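Local coordinates for armadillo repeat protein arm00016 (PDB 4D4E) that is a computationally designed armadillo repeat protein, meant as a scaffold for modular peptide recognition, and probably binds peptides, at residues A[187-192]-A[228-233]. Residues are numbered along the deposited sequence; the frame is centred on the assembly and turned at random. Where two conformers were deposited one is given.
Sequences KLLDDA and EKLQSH
L189 and L230 meet in a small apolar contact, flanked by a salt bridge and a water bridge, between the loop after helix 182-187 and the C-terminal part of helix 223-229 with the residues that follow, in an armadillo-repeat protein. The two side chains cross at about a right angle, L189 CD2 lying 4.1 Å from L230 CD1. In L230, CG stands anti to the carbonyl carbon (chi1 -68°), which sends the isobutyl group across the gap until CD2 lies 3.5 Å from the carbonyl oxygen of L189. An alanine at L230 would lack CG and both methyls, and the gap opened beside L189 would probably leave that leucine less firmly packed. At the exposed side, K229, its chain bent at chi2 and chi4, brings NZ to 3.3 Å from D190 OD1 in a salt bridge. In the plane of the H233 ring, a water at its edge lies 2.6 Å from NE2 and donates to A192 O. H233 ND1 is held by N235 N, which helps fix the ring's rotation. L189 also packs on V201 of helix 194-208 and on A226 and L227 of helix 223-229, whereas L230 rests on V238 and A242 of helix 236-248.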
loop_
_atom_site.group_PDB
_atom_site.type_symbol
_atom_site.label_atom_id
_atom_site.label_comp_id
_atom_site.label_asym_id
_atom_site.label_seq_id
_atom_site.Cartn_x
_atom_site.Cartn_y
_atom_site.Cartn_z
ATOM N N LYS A 187 -12.575 10.274 9.657
ATOM C CA LYS A 187 -11.754 11.472 9.858
ATOM C C LYS A 187 -11.049 11.956 8.536
ATOM O O LYS A 187 -11.121 13.119 8.175
ATOM C CB LYS A 187 -10.780 11.090 10.988
ATOM C CG LYS A 187 -9.894 12.151 11.611
ATOM C CD LYS A 187 -8.675 12.387 10.742
ATOM C CE LYS A 187 -7.377 12.427 11.542
ATOM N NZ LYS A 187 -7.068 13.797 12.008
ATOM N N LEU A 188 -10.456 11.024 7.787
ATOM C CA LEU A 188 -9.792 11.286 6.520
ATOM C C LEU A 188 -10.735 11.816 5.436
ATOM O O LEU A 188 -10.264 12.314 4.414
ATOM C CB LEU A 188 -9.121 10.005 6.008
ATOM C CG LEU A 188 -7.673 9.756 6.438
ATOM C CD1 LEU A 188 -7.190 10.739 7.491
ATOM C CD2 LEU A 188 -7.446 8.302 6.867
ATOM N N LEU A 189 -12.076 11.640 5.637
ATOM C CA LEU A 189 -13.113 12.276 4.744
ATOM C C LEU A 189 -13.069 13.809 4.913
ATOM O O LEU A 189 -13.660 14.575 4.108
ATOM C CB LEU A 189 -14.547 11.792 5.025
ATOM C CG LEU A 189 -14.828 10.288 4.864
ATOM C CD1 LEU A 189 -16.254 9.918 5.278
ATOM C CD2 LEU A 189 -14.534 9.886 3.450
ATOM N N ASP A 190 -12.407 14.283 5.949
ATOM C CA ASP A 190 -12.244 15.764 6.090
ATOM C C ASP A 190 -10.807 16.209 5.870
ATOM O O ASP A 190 -10.444 17.331 6.199
ATOM C CB ASP A 190 -12.691 16.218 7.454
ATOM C CG ASP A 190 -13.116 17.712 7.484
ATOM O OD1 ASP A 190 -13.287 18.393 6.425
ATOM O OD2 ASP A 190 -13.305 18.200 8.621
ATOM N N ASP A 191 -9.967 15.325 5.336
ATOM C CA ASP A 191 -8.563 15.689 5.171
ATOM C C ASP A 191 -8.432 16.904 4.207
ATOM O O ASP A 191 -9.243 17.044 3.281
ATOM C CB ASP A 191 -7.796 14.521 4.543
ATOM C CG ASP A 191 -6.304 14.632 4.774
ATOM O OD1 ASP A 191 -5.905 14.402 5.964
ATOM O OD2 ASP A 191 -5.545 14.937 3.787
ATOM N N ALA A 192 -7.375 17.706 4.403
ATOM C CA ALA A 192 -6.947 18.755 3.490
ATOM C C ALA A 192 -6.669 18.230 2.069
ATOM O O ALA A 192 -6.956 18.897 1.094
ATOM C CB ALA A 192 -5.726 19.444 4.048
ATOM N N GLU A 228 -22.011 13.263 3.415
ATOM C CA GLU A 228 -22.881 14.363 3.029
ATOM C C GLU A 228 -22.162 15.721 2.912
ATOM O O GLU A 228 -22.374 16.440 1.944
ATOM C CB GLU A 228 -24.045 14.459 3.967
ATOM C CG GLU A 228 -25.108 13.443 3.646
ATOM C CD GLU A 228 -26.421 13.793 4.294
ATOM O OE1 GLU A 228 -26.503 14.847 5.027
ATOM O OE2 GLU A 228 -27.361 13.011 4.053
ATOM N N LYS A 229 -21.293 16.052 3.868
ATOM C CA LYS A 229 -20.407 17.258 3.745
ATOM C C LYS A 229 -19.646 17.356 2.396
ATOM O O LYS A 229 -19.581 18.430 1.807
ATOM C CB LYS A 229 -19.456 17.334 4.918
ATOM C CG LYS A 229 -18.532 18.553 4.952
ATOM C CD LYS A 229 -18.295 18.977 6.410
ATOM C CE LYS A 229 -17.603 20.329 6.557
ATOM N NZ LYS A 229 -16.146 20.103 6.417
ATOM N N LEU A 230 -19.125 16.223 1.900
ATOM C CA LEU A 230 -18.370 16.145 0.643
ATOM C C LEU A 230 -19.234 16.385 -0.552
ATOM O O LEU A 230 -18.720 16.626 -1.655
ATOM C CB LEU A 230 -17.701 14.777 0.502
ATOM C CG LEU A 230 -16.586 14.524 1.501
ATOM C CD1 LEU A 230 -16.141 13.071 1.437
ATOM C CD2 LEU A 230 -15.414 15.435 1.199
ATOM N N GLN A 231 -20.551 16.289 -0.375
ATOM C CA GLN A 231 -21.395 16.685 -1.492
ATOM C C GLN A 231 -21.236 18.140 -1.853
ATOM O O GLN A 231 -21.669 18.543 -2.932
ATOM C CB GLN A 231 -22.885 16.317 -1.288
ATOM C CG GLN A 231 -23.052 14.875 -1.723
ATOM C CD GLN A 231 -24.393 14.326 -1.349
ATOM O OE1 GLN A 231 -25.002 14.756 -0.361
ATOM N NE2 GLN A 231 -24.858 13.362 -2.117
ATOM N N SER A 232 -20.599 18.941 -0.986
ATOM C CA SER A 232 -20.293 20.330 -1.382
ATOM C C SER A 232 -18.771 20.685 -1.405
ATOM O O SER A 232 -18.360 21.848 -1.424
ATOM C CB SER A 232 -21.168 21.327 -0.598
ATOM O OG SER A 232 -20.830 21.232 0.732
ATOM N N HIS A 233 -17.946 19.646 -1.460
ATOM C CA HIS A 233 -16.535 19.834 -1.590
ATOM C C HIS A 233 -16.276 20.526 -2.920
ATOM O O HIS A 233 -17.004 20.266 -3.887
ATOM C CB HIS A 233 -15.882 18.454 -1.622
ATOM C CG HIS A 233 -14.388 18.512 -1.568
ATOM N ND1 HIS A 233 -13.630 18.780 -2.675
ATOM C CD2 HIS A 233 -13.519 18.356 -0.540
ATOM C CE1 HIS A 233 -12.349 18.798 -2.338
ATOM N NE2 HIS A 233 -12.257 18.565 -1.044
HETATM O O HOH W 1 -9.779 18.865 -0.410
#